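PDB 6X9Z: transmembrane beta-barrels from Synthetic construct, which forms a de novo designed eight-stranded antiparallel beta-barrel, a synthetic protein intended to fold into and span a lipid membrane. Local coordinates for residues V14-N17 with T21-V24; D23-A28 with L49-V54; G27-V32 with E67-A72; A90-S95 with L100-G105. All coordinates share one frame; numbering follows the deposited sequence.

Interaction 1 (V14-N17 with T21-V24); sequences VGYN and TVDV
Asn17 and Asp23 both carry CG beside the backbone N and anti to the carbonyl carbon (chi1 -55° in each), which brings amide and carboxylate together beside the turn of the antiparallel beta hairpin of strands 8-17 and 22-31 in the barrel wall. The two side chains cross at about a right angle, with their planes 83° apart. Asn17 ND2 donates to Asp23 OD1; the modelled separation is too short to take literally, so the bond length is doubtful. Asn17 also secures the turn through its backbone, its N reaching Thr21 O at 3.0 Å, while OG1 of Thr21 bonds to Asp19. Further along, Gly15 and Asp23 form a hydrogen-bonded pair: Gly15 N to Asp23 O and Asp23 N to Gly15 O are both 2.7 Å. The non-hydrogen-bonded pairs Val14–Val24 and Tyr16–Val22 put their side chains on the other sheet face from Asp23. There Val14 CG2 meets Val22 CG1 at 3.9 Å. Backbone bonds from Val14 and Tyr16 to strand 112-121 continue the sheet, closing the barrel between its first and last strands. Tyr16 and Val22 point the same way, side by side, and Val22 CG2 approaches ring atom CD1 of Tyr16 obliquely at 3.8 Å.

Interaction 2 (D23-A28 with L49-V54); sequences DVVGGA and LNFLEV
Asp23 OD2, hydrogen-bonded by Asn45 ND2, also lies near the ring of Phe51, 3.8 Å from Phe51 CE2. The other oxygen, OD1, is taken by Asn17 and has a long, weak ion pair with Lys113; the buried carboxylate thus has polar partners on both neighbouring strands. Carboxylate and ring planes stand 83° apart, and OD2 comes in obliquely to the ring. Next along strand 22-31 on the same face, Val25 sends CG2 to the end of the ring, 3.7 Å from Phe51 CZ. This methyl lies beside the backbone N of Val25, and its side chain crosses that of Phe51 at about a right angle. With chi1 at 64°, Phe51 CG sits in the crowded position between its own N and carbonyl carbon; from there the ring extends far enough to touch both residues, although the CA atoms of Val25 and Phe51 are 9.2 Å apart. Within its own strand, CB of Glu53 lies at the ring edge, in plane. The ring further packs on Glu75 and Asn77 of strand 66-77, and Val25 on Tyr11 and Val13 of strand 8-17. No hydrogen bond joins the two segments, which are separated in the sheet by strand 36-45. Side chains meeting inside the barrel, past an intervening strand, are what is expected of the packed interior of a small closed beta-barrel.

Interaction 3 (G27-V32 with E67-A72); sequences GAQYAV and EPYVKA
This is a cross-barrel contact of side-chain ends, reaching through the interior of the closed eight-stranded barrel from strand 22-31 to strand 66-77. The backbones stay far apart, with the CA atoms of Gln29 and Lys71 10.5 Å from each other, and only 86 Å² is buried between the segments. Gln29 points its CB toward the other strand and runs extended beyond CG, which takes its amide into the interior. Lys71 comes from the far strand with an equally extended chain; its CG lies between the backbone N and carbonyl carbon (chi1 74°), and the two side chains cross at about a right angle. Their nitrogens, Gln29 NE2 and Lys71 NZ, stop 3.8 Å apart without bonding to each other. Asp39 of strand 36-45 links them instead: its OD2 accepts a hydrogen bond from Gln29 NE2 and forms a salt bridge with Lys71 NZ. This shared anion probably helps to offset the inward-pointing positive charge, together with weak, long ion pairs from Lys71 to Glu53 and Glu103. Tyr69 stands on the same inward face of its strand, and its OH is hydrogen-bonded to Glu103. Glu67 O lies at the edge of the Tyr69 ring, in its plane. The amide of Gln29 approaches that ring obliquely, NE2 lying 4.3 Å from CE1 of Tyr69.

Interaction 4 (A90-S95 with L100-G105); sequences ALYRVS and LMVEYG
A beta hairpin, formed by strands 82-93 and 98-106 of the barrel wall, contains this contact. The segments run antiparallel, their axes 4.7 Å apart at closest approach. Two hydrogen-bonded pairs, Ala90–Val102 and Tyr92–Leu100, alternate with the non-hydrogen-bonded pair Leu91–Met101. The Tyr92 pair has the shorter bonds: Tyr92 N to Leu100 O is 2.7 Å and Leu100 N to Tyr92 O 2.8 Å; in the Ala90 pair, Ala90 N to Val102 O is 3.0 Å and Val102 N to Ala90 O 3.2 Å. Ala90, Tyr92, Leu100 and Val102 share one face of the sheet. There the Tyr92 ring turns an edge to Val102, whose methyl CG2 lies in the ring plane, 3.5 Å from CE1 of Tyr92. That methyl is placed there by chi1 of -59°, which sets it between the backbone N and carbonyl carbon of Val102. Past the strand end, Val94 CG1 packs on CG of Leu100 at 3.7 Å, the two side chains crossing at about a right angle. Leu91 and Met101 occupy the other face, side by side; Leu91 has two conformers, so its touch is less certain. Met101 also packs on Tyr69, Tyr11 and Val13 inside the barrel. Apolar and aromatic side chains outside, with packed ones within, are characteristic of a transmembrane beta-barrel hairpin.

All four interactions belong to one closed antiparallel barrel of eight strands. Interactions 1, 2 and 3 follow one another along strand 22-31: interactions 1 and 2 share Asp23 and Val24, interactions 2 and 3 share Gly27 and Ala28, and their centres lie about 10 and 14 Å apart. Interactions 1 and 4 are hairpin contacts in the wall, with centres about 16 Å apart, whereas interactions 2 and 3 reach through the interior. Interactions 3 and 4, about 11 Å apart, touch where Tyr69 meets Glu103 and Met101. Interactions 2 and 4 lie on opposite sides of the chain's centre. Hairpin contacts hold neighbouring wall strands, and the interior ones join strand 22-31 to strands 49-59 and 66-77.

Interaction 1 (V14-N17 with T21-V24)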
loop_
_atom_site.group_PDB
_atom_site.type_symbol
_atom_site.label_atom_id
_atom_site.label_comp_id
_atom_site.label_asym_id
_atom_site.label_seq_id
_atom_site.Cartn_x
_atom_site.Cartn_y
_atom_site.Cartn_z
ATOM N N VAL A 14 8.009 -0.885 4.803
ATOM C CA VAL A 14 8.308 -1.830 5.867
ATOM C C VAL A 14 7.143 -1.783 6.844
ATOM O O VAL A 14 6.755 -0.702 7.307
ATOM C CB VAL A 14 9.642 -1.510 6.559
ATOM C CG1 VAL A 14 9.748 -0.019 6.868
ATOM C CG2 VAL A 14 9.793 -2.341 7.818
ATOM N N GLY A 15 6.569 -2.945 7.132
ATOM C CA GLY A 15 5.386 -3.052 7.974
ATOM C C GLY A 15 5.694 -3.850 9.227
ATOM O O GLY A 15 6.332 -4.903 9.160
ATOM N N TYR A 16 5.234 -3.340 10.363
ATOM C CA TYR A 16 5.441 -3.966 11.663
ATOM C C TYR A 16 4.090 -4.461 12.168
ATOM O O TYR A 16 3.219 -3.656 12.514
ATOM C CB TYR A 16 6.072 -2.984 12.648
ATOM C CG TYR A 16 7.364 -2.368 12.165
ATOM C CD1 TYR A 16 8.591 -2.893 12.545
ATOM C CD2 TYR A 16 7.357 -1.252 11.335
ATOM C CE1 TYR A 16 9.774 -2.329 12.112
ATOM C CE2 TYR A 16 8.532 -0.684 10.894
ATOM C CZ TYR A 16 9.738 -1.226 11.287
ATOM O OH TYR A 16 10.916 -0.663 10.854
ATOM N N ASN A 17 3.924 -5.778 12.208
ATOM C CA ASN A 17 2.663 -6.411 12.561
ATOM C C ASN A 17 2.560 -6.625 14.067
ATOM O O ASN A 17 3.563 -6.688 14.782
ATOM C CB ASN A 17 2.515 -7.754 11.844
ATOM C CG ASN A 17 2.658 -7.637 10.338
ATOM O OD1 ASN A 17 1.680 -7.416 9.624
ATOM N ND2 ASN A 17 3.880 -7.797 9.845
ATOM N N THR A 21 6.045 -9.792 13.909
ATOM C CA THR A 21 6.710 -10.046 12.643
ATOM C C THR A 21 6.850 -8.730 11.884
ATOM O O THR A 21 6.282 -7.702 12.259
ATOM C CB THR A 21 5.944 -11.086 11.817
ATOM O OG1 THR A 21 4.680 -10.549 11.407
ATOM C CG2 THR A 21 5.717 -12.348 12.636
ATOM N N VAL A 22 7.638 -8.766 10.813
ATOM C CA VAL A 22 7.954 -7.583 10.019
ATOM C C VAL A 22 7.830 -7.952 8.548
ATOM O O VAL A 22 8.354 -8.987 8.119
ATOM C CB VAL A 22 9.369 -7.049 10.328
ATOM C CG1 VAL A 22 9.756 -5.947 9.355
ATOM C CG2 VAL A 22 9.455 -6.544 11.766
ATOM N N ASP A 23 7.121 -7.124 7.785
ATOM C CA ASP A 23 7.017 -7.284 6.342
ATOM C C ASP A 23 7.820 -6.200 5.637
ATOM O O ASP A 23 7.930 -5.071 6.121
ATOM C CB ASP A 23 5.563 -7.203 5.852
ATOM C CG ASP A 23 4.645 -8.193 6.545
ATOM O OD1 ASP A 23 4.012 -7.807 7.550
ATOM O OD2 ASP A 23 4.545 -9.351 6.082
ATOM N N VAL A 24 8.374 -6.554 4.484
ATOM C CA VAL A 24 8.866 -5.591 3.510
ATOM C C VAL A 24 8.089 -5.838 2.223
ATOM O O VAL A 24 8.075 -6.962 1.707
ATOM C CB VAL A 24 10.385 -5.708 3.292
ATOM C CG1 VAL A 24 11.133 -5.143 4.488
ATOM C CG2 VAL A 24 10.790 -7.153 3.067
#

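Interaction 2 (D23-A28 with L49-V54)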
loop_
_atom_site.group_PDB
_atom_site.type_symbol
_atom_site.label_atom_id
_atom_site.label_comp_id
_atom_site.label_asym_id
_atom_site.label_seq_id
_atom_site.Cartn_x
_atom_site.Cartn_y
_atom_site.Cartn_z
ATOM N N ASP A 23 7.121 -7.124 7.785
ATOM C CA ASP A 23 7.017 -7.284 6.342
ATOM C C ASP A 23 7.820 -6.200 5.637
ATOM O O ASP A 23 7.930 -5.071 6.121
ATOM C CB ASP A 23 5.563 -7.203 5.852
ATOM C CG ASP A 23 4.645 -8.193 6.545
ATOM O OD1 ASP A 23 4.012 -7.807 7.550
ATOM O OD2 ASP A 23 4.545 -9.351 6.082
ATOM N N VAL A 24 8.374 -6.554 4.484
ATOM C CA VAL A 24 8.866 -5.591 3.510
ATOM C C VAL A 24 8.089 -5.838 2.223
ATOM O O VAL A 24 8.075 -6.962 1.707
ATOM C CB VAL A 24 10.385 -5.708 3.292
ATOM C CG1 VAL A 24 11.133 -5.143 4.488
ATOM C CG2 VAL A 24 10.790 -7.153 3.067
ATOM N N VAL A 25 7.411 -4.805 1.731
ATOM C CA VAL A 25 6.525 -4.931 0.586
ATOM C C VAL A 25 6.972 -3.944 -0.480
ATOM O O VAL A 25 7.133 -2.747 -0.205
ATOM C CB VAL A 25 5.054 -4.693 0.972
ATOM C CG1 VAL A 25 4.155 -4.801 -0.242
ATOM C CG2 VAL A 25 4.616 -5.689 2.045
ATOM N N GLY A 26 7.189 -4.452 -1.689
ATOM C CA GLY A 26 7.438 -3.610 -2.845
ATOM C C GLY A 26 6.344 -3.822 -3.869
ATOM O O GLY A 26 5.922 -4.962 -4.099
ATOM N N GLY A 27 5.869 -2.744 -4.485
ATOM C CA GLY A 27 4.774 -2.868 -5.429
ATOM C C GLY A 27 4.427 -1.604 -6.191
ATOM O O GLY A 27 5.274 -0.718 -6.351
ATOM N N ALA A 28 3.181 -1.501 -6.652
ATOM C CA ALA A 28 2.755 -0.333 -7.407
ATOM C C ALA A 28 1.290 -0.039 -7.128
ATOM O O ALA A 28 0.501 -0.939 -6.830
ATOM C CB ALA A 28 2.974 -0.525 -8.910
ATOM N N LEU A 49 7.848 -16.222 4.662
ATOM C CA LEU A 49 6.517 -16.293 4.068
ATOM C C LEU A 49 6.436 -15.160 3.043
ATOM O O LEU A 49 6.300 -13.995 3.424
ATOM C CB LEU A 49 5.441 -16.166 5.136
ATOM C CG LEU A 49 3.977 -16.167 4.690
ATOM C CD1 LEU A 49 3.569 -17.554 4.234
ATOM C CD2 LEU A 49 3.067 -15.688 5.811
ATOM N N ASN A 50 6.563 -15.511 1.768
ATOM C CA ASN A 50 6.350 -14.576 0.673
ATOM C C ASN A 50 4.874 -14.563 0.297
ATOM O O ASN A 50 4.162 -15.554 0.477
ATOM C CB ASN A 50 7.185 -14.959 -0.550
ATOM C CG ASN A 50 8.676 -14.795 -0.322
ATOM O OD1 ASN A 50 9.119 -13.847 0.325
ATOM N ND2 ASN A 50 9.461 -15.715 -0.872
ATOM N N PHE A 51 4.417 -13.433 -0.239
ATOM C CA PHE A 51 3.023 -13.338 -0.646
ATOM C C PHE A 51 2.879 -12.359 -1.800
ATOM O O PHE A 51 3.576 -11.344 -1.867
ATOM C CB PHE A 51 2.119 -12.906 0.514
ATOM C CG PHE A 51 2.412 -11.530 1.028
ATOM C CD1 PHE A 51 1.762 -10.423 0.504
ATOM C CD2 PHE A 51 3.334 -11.341 2.040
ATOM C CE1 PHE A 51 2.032 -9.156 0.977
ATOM C CE2 PHE A 51 3.606 -10.075 2.519
ATOM C CZ PHE A 51 2.954 -8.980 1.988
ATOM N N LEU A 52 1.954 -12.680 -2.697
ATOM C CA LEU A 52 1.550 -11.799 -3.783
ATOM C C LEU A 52 0.267 -11.095 -3.360
ATOM O O LEU A 52 -0.721 -11.754 -3.013
ATOM C CB LEU A 52 1.343 -12.594 -5.072
ATOM C CG LEU A 52 1.446 -11.890 -6.424
ATOM C CD1 LEU A 52 1.662 -12.920 -7.524
ATOM C CD2 LEU A 52 0.204 -11.068 -6.712
ATOM N N GLU A 53 0.282 -9.767 -3.381
ATOM C CA GLU A 53 -0.844 -8.961 -2.929
ATOM C C GLU A 53 -1.492 -8.263 -4.115
ATOM O O GLU A 53 -0.797 -7.658 -4.939
ATOM C CB GLU A 53 -0.397 -7.935 -1.890
ATOM C CG GLU A 53 -1.468 -6.939 -1.508
ATOM C CD GLU A 53 -0.994 -5.976 -0.441
ATOM O OE1 GLU A 53 -0.304 -6.428 0.502
ATOM O OE2 GLU A 53 -1.298 -4.766 -0.552
ATOM N N VAL A 54 -2.817 -8.360 -4.200
ATOM C CA VAL A 54 -3.603 -7.720 -5.251
ATOM C C VAL A 54 -4.843 -7.113 -4.610
ATOM O O VAL A 54 -5.511 -7.764 -3.800
ATOM C CB VAL A 54 -3.998 -8.707 -6.368
ATOM C CG1 VAL A 54 -5.048 -8.093 -7.280
ATOM C CG2 VAL A 54 -2.777 -9.111 -7.177
#

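Interaction 3 (G27-V32 with E67-A72)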
loop_
_atom_site.group_PDB
_atom_site.type_symbol
_atom_site.label_atom_id
_atom_site.label_comp_id
_atom_site.label_asym_id
_atom_site.label_seq_id
_atom_site.Cartn_x
_atom_site.Cartn_y
_atom_site.Cartn_z
ATOM N N GLY A 27 5.869 -2.744 -4.485
ATOM C CA GLY A 27 4.774 -2.868 -5.429
ATOM C C GLY A 27 4.427 -1.604 -6.191
ATOM O O GLY A 27 5.274 -0.718 -6.351
ATOM N N ALA A 28 3.181 -1.501 -6.652
ATOM C CA ALA A 28 2.755 -0.333 -7.407
ATOM C C ALA A 28 1.290 -0.039 -7.128
ATOM O O ALA A 28 0.501 -0.939 -6.830
ATOM C CB ALA A 28 2.974 -0.525 -8.910
ATOM N N GLN A 29 0.942 1.238 -7.230
ATOM C CA GLN A 29 -0.435 1.705 -7.157
ATOM C C GLN A 29 -0.727 2.490 -8.425
ATOM O O GLN A 29 -0.030 3.464 -8.732
ATOM C CB GLN A 29 -0.662 2.560 -5.909
ATOM C CG GLN A 29 -0.543 1.772 -4.604
ATOM C CD GLN A 29 -0.727 2.633 -3.363
ATOM O OE1 GLN A 29 -0.618 3.858 -3.420
ATOM N NE2 GLN A 29 -1.013 1.989 -2.234
ATOM N N TYR A 30 -1.749 2.065 -9.161
ATOM C CA TYR A 30 -2.109 2.671 -10.433
ATOM C C TYR A 30 -3.511 3.249 -10.316
ATOM O O TYR A 30 -4.468 2.513 -10.058
ATOM C CB TYR A 30 -2.026 1.645 -11.564
ATOM C CG TYR A 30 -2.404 2.201 -12.917
ATOM C CD1 TYR A 30 -3.655 1.954 -13.460
ATOM C CD2 TYR A 30 -1.515 2.980 -13.646
ATOM C CE1 TYR A 30 -4.012 2.462 -14.688
ATOM C CE2 TYR A 30 -1.865 3.494 -14.881
ATOM C CZ TYR A 30 -3.116 3.229 -15.393
ATOM O OH TYR A 30 -3.487 3.724 -16.618
ATOM N N ALA A 31 -3.628 4.562 -10.496
ATOM C CA ALA A 31 -4.920 5.237 -10.439
ATOM C C ALA A 31 -5.655 4.998 -11.750
ATOM O O ALA A 31 -5.221 5.468 -12.807
ATOM C CB ALA A 31 -4.736 6.729 -10.177
ATOM N N VAL A 32 -6.769 4.262 -11.687
ATOM C CA VAL A 32 -7.559 3.964 -12.881
ATOM C C VAL A 32 -8.639 5.003 -13.150
ATOM O O VAL A 32 -9.183 5.037 -14.263
ATOM C CB VAL A 32 -8.230 2.580 -12.773
ATOM C CG1 VAL A 32 -7.180 1.489 -12.562
ATOM C CG2 VAL A 32 -9.239 2.577 -11.643
ATOM N N GLU A 67 -2.454 13.041 0.517
ATOM C CA GLU A 67 -3.295 12.198 -0.330
ATOM C C GLU A 67 -3.727 10.977 0.469
ATOM O O GLU A 67 -3.042 9.947 0.481
ATOM C CB GLU A 67 -2.566 11.785 -1.609
ATOM C CG GLU A 67 -3.395 10.861 -2.491
ATOM C CD GLU A 67 -2.742 10.551 -3.822
ATOM O OE1 GLU A 67 -1.582 10.957 -4.043
ATOM O OE2 GLU A 67 -3.398 9.896 -4.658
ATOM N N PRO A 68 -4.863 11.059 1.156
ATOM C CA PRO A 68 -5.344 9.909 1.927
ATOM C C PRO A 68 -5.847 8.805 1.010
ATOM O O PRO A 68 -6.222 9.036 -0.140
ATOM C CB PRO A 68 -6.490 10.493 2.763
ATOM C CG PRO A 68 -6.349 11.993 2.657
ATOM C CD PRO A 68 -5.714 12.245 1.336
ATOM N N TYR A 69 -5.862 7.585 1.544
ATOM C CA TYR A 69 -6.389 6.454 0.796
ATOM C C TYR A 69 -6.849 5.378 1.766
ATOM O O TYR A 69 -6.331 5.257 2.879
ATOM C CB TYR A 69 -5.352 5.879 -0.185
ATOM C CG TYR A 69 -4.156 5.230 0.469
ATOM C CD1 TYR A 69 -4.136 3.865 0.720
ATOM C CD2 TYR A 69 -3.044 5.980 0.835
ATOM C CE1 TYR A 69 -3.050 3.263 1.320
ATOM C CE2 TYR A 69 -1.948 5.384 1.439
ATOM C CZ TYR A 69 -1.961 4.024 1.678
ATOM O OH TYR A 69 -0.878 3.425 2.276
ATOM N N VAL A 70 -7.850 4.621 1.335
ATOM C CA VAL A 70 -8.251 3.380 1.981
ATOM C C VAL A 70 -8.208 2.301 0.911
ATOM O O VAL A 70 -8.507 2.566 -0.258
ATOM C CB VAL A 70 -9.647 3.484 2.638
ATOM C CG1 VAL A 70 -10.712 3.815 1.607
ATOM C CG2 VAL A 70 -10.000 2.204 3.405
ATOM N N LYS A 71 -7.779 1.103 1.290
ATOM C CA LYS A 71 -7.615 0.052 0.302
ATOM C C LYS A 71 -7.895 -1.290 0.951
ATOM O O LYS A 71 -7.802 -1.445 2.171
ATOM C CB LYS A 71 -6.211 0.067 -0.313
ATOM C CG LYS A 71 -5.121 -0.458 0.600
ATOM C CD LYS A 71 -3.769 -0.416 -0.093
ATOM C CE LYS A 71 -2.697 -1.082 0.759
ATOM N NZ LYS A 71 -1.342 -0.970 0.156
ATOM N N ALA A 72 -8.255 -2.256 0.112
ATOM C CA ALA A 72 -8.452 -3.626 0.549
ATOM C C ALA A 72 -8.046 -4.549 -0.586
ATOM O O ALA A 72 -8.112 -4.179 -1.761
ATOM C CB ALA A 72 -9.904 -3.894 0.971
#

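Interaction 4 (A90-S95 with L100-G105)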
loop_
_atom_site.group_PDB
_atom_site.type_symbol
_atom_site.label_atom_id
_atom_site.label_comp_id
_atom_site.label_asym_id
_atom_site.label_seq_id
_atom_site.Cartn_x
_atom_site.Cartn_y
_atom_site.Cartn_z
ATOM N N ALA A 90 -1.933 7.316 4.056
ATOM C CA ALA A 90 -1.857 8.544 3.285
ATOM C C ALA A 90 -0.465 8.678 2.691
ATOM O O ALA A 90 0.502 8.091 3.187
ATOM C CB ALA A 90 -2.194 9.771 4.138
ATOM N N LEU A 91 -0.387 9.446 1.613
ATOM C CA LEU A 91 0.874 9.804 0.982
ATOM C C LEU A 91 1.155 11.276 1.239
ATOM O O LEU A 91 0.294 12.128 0.993
ATOM C CB LEU A 91 0.835 9.528 -0.521
ATOM C CG LEU A 91 0.644 8.068 -0.913
ATOM C CD1 LEU A 91 0.478 7.948 -2.412
ATOM C CD2 LEU A 91 1.830 7.262 -0.443
ATOM N N TYR A 92 2.349 11.566 1.731
ATOM C CA TYR A 92 2.787 12.926 2.024
ATOM C C TYR A 92 3.826 13.310 0.975
ATOM O O TYR A 92 4.976 12.870 1.042
ATOM C CB TYR A 92 3.344 13.016 3.441
ATOM C CG TYR A 92 2.322 12.674 4.503
ATOM C CD1 TYR A 92 2.136 11.363 4.929
ATOM C CD2 TYR A 92 1.530 13.664 5.066
ATOM C CE1 TYR A 92 1.197 11.056 5.897
ATOM C CE2 TYR A 92 0.590 13.368 6.028
ATOM C CZ TYR A 92 0.426 12.065 6.441
ATOM O OH TYR A 92 -0.519 11.781 7.401
ATOM N N ARG A 93 3.415 14.123 0.004
ATOM C CA ARG A 93 4.325 14.548 -1.052
ATOM C C ARG A 93 5.491 15.333 -0.469
ATOM O O ARG A 93 5.299 16.271 0.312
ATOM C CB ARG A 93 3.569 15.389 -2.083
ATOM C CG ARG A 93 4.403 16.416 -2.846
ATOM C CD ARG A 93 4.277 17.798 -2.212
ATOM N NE ARG A 93 4.323 18.883 -3.186
ATOM C CZ ARG A 93 4.088 20.155 -2.887
ATOM N NH1 ARG A 93 4.144 21.084 -3.832
ATOM N NH2 ARG A 93 3.794 20.499 -1.638
ATOM N N VAL A 94 6.707 14.939 -0.839
ATOM C CA VAL A 94 7.904 15.689 -0.473
ATOM C C VAL A 94 8.657 16.217 -1.681
ATOM O O VAL A 94 9.511 17.101 -1.520
ATOM C CB VAL A 94 8.848 14.857 0.420
ATOM C CG1 VAL A 94 8.212 14.627 1.781
ATOM C CG2 VAL A 94 9.199 13.538 -0.246
ATOM N N SER A 95 8.376 15.713 -2.876
ATOM C CA SER A 95 8.924 16.269 -4.103
ATOM C C SER A 95 7.959 15.940 -5.229
ATOM O O SER A 95 6.999 15.186 -5.029
ATOM C CB SER A 95 10.321 15.704 -4.399
ATOM O OG SER A 95 10.222 14.478 -5.100
ATOM N N LEU A 100 6.258 10.397 0.980
ATOM C CA LEU A 100 6.361 9.533 2.143
ATOM C C LEU A 100 5.030 8.837 2.368
ATOM O O LEU A 100 3.964 9.441 2.222
ATOM C CB LEU A 100 6.753 10.329 3.385
ATOM C CG LEU A 100 7.992 11.195 3.172
ATOM C CD1 LEU A 100 8.281 11.991 4.420
ATOM C CD2 LEU A 100 9.179 10.333 2.770
ATOM N N MET A 101 5.102 7.561 2.722
ATOM C CA MET A 101 3.930 6.705 2.802
ATOM C C MET A 101 3.827 6.140 4.206
ATOM O O MET A 101 4.806 5.609 4.739
ATOM C CB MET A 101 4.019 5.583 1.770
ATOM C CG MET A 101 2.849 4.625 1.764
ATOM S SD MET A 101 3.121 3.389 0.483
ATOM C CE MET A 101 1.637 2.406 0.624
ATOM N N VAL A 102 2.654 6.276 4.807
ATOM C CA VAL A 102 2.344 5.658 6.087
ATOM C C VAL A 102 0.979 5.004 5.957
ATOM O O VAL A 102 0.071 5.552 5.320
ATOM C CB VAL A 102 2.367 6.671 7.250
ATOM C CG1 VAL A 102 3.740 7.313 7.359
ATOM C CG2 VAL A 102 1.292 7.730 7.070
ATOM N N GLU A 103 0.844 3.822 6.540
ATOM C CA GLU A 103 -0.355 3.029 6.341
ATOM C C GLU A 103 -0.614 2.187 7.574
ATOM O O GLU A 103 0.273 1.464 8.033
ATOM C CB GLU A 103 -0.214 2.132 5.112
ATOM C CG GLU A 103 -1.330 1.132 4.958
ATOM C CD GLU A 103 -1.238 0.382 3.657
ATOM O OE1 GLU A 103 -0.794 0.990 2.657
ATOM O OE2 GLU A 103 -1.603 -0.811 3.635
ATOM N N TYR A 104 -1.824 2.295 8.105
ATOM C CA TYR A 104 -2.320 1.368 9.107
ATOM C C TYR A 104 -3.177 0.325 8.403
ATOM O O TYR A 104 -4.062 0.674 7.614
ATOM C CB TYR A 104 -3.128 2.097 10.178
ATOM C CG TYR A 104 -3.820 1.168 11.140
ATOM C CD1 TYR A 104 -5.195 0.985 11.088
ATOM C CD2 TYR A 104 -3.098 0.465 12.094
ATOM C CE1 TYR A 104 -5.833 0.135 11.966
ATOM C CE2 TYR A 104 -3.725 -0.390 12.973
ATOM C CZ TYR A 104 -5.091 -0.553 12.906
ATOM O OH TYR A 104 -5.721 -1.402 13.783
ATOM N N GLY A 105 -2.901 -0.949 8.672
ATOM C CA GLY A 105 -3.594 -2.020 7.991
ATOM C C GLY A 105 -3.961 -3.135 8.948
ATOM O O GLY A 105 -3.331 -3.326 9.991
#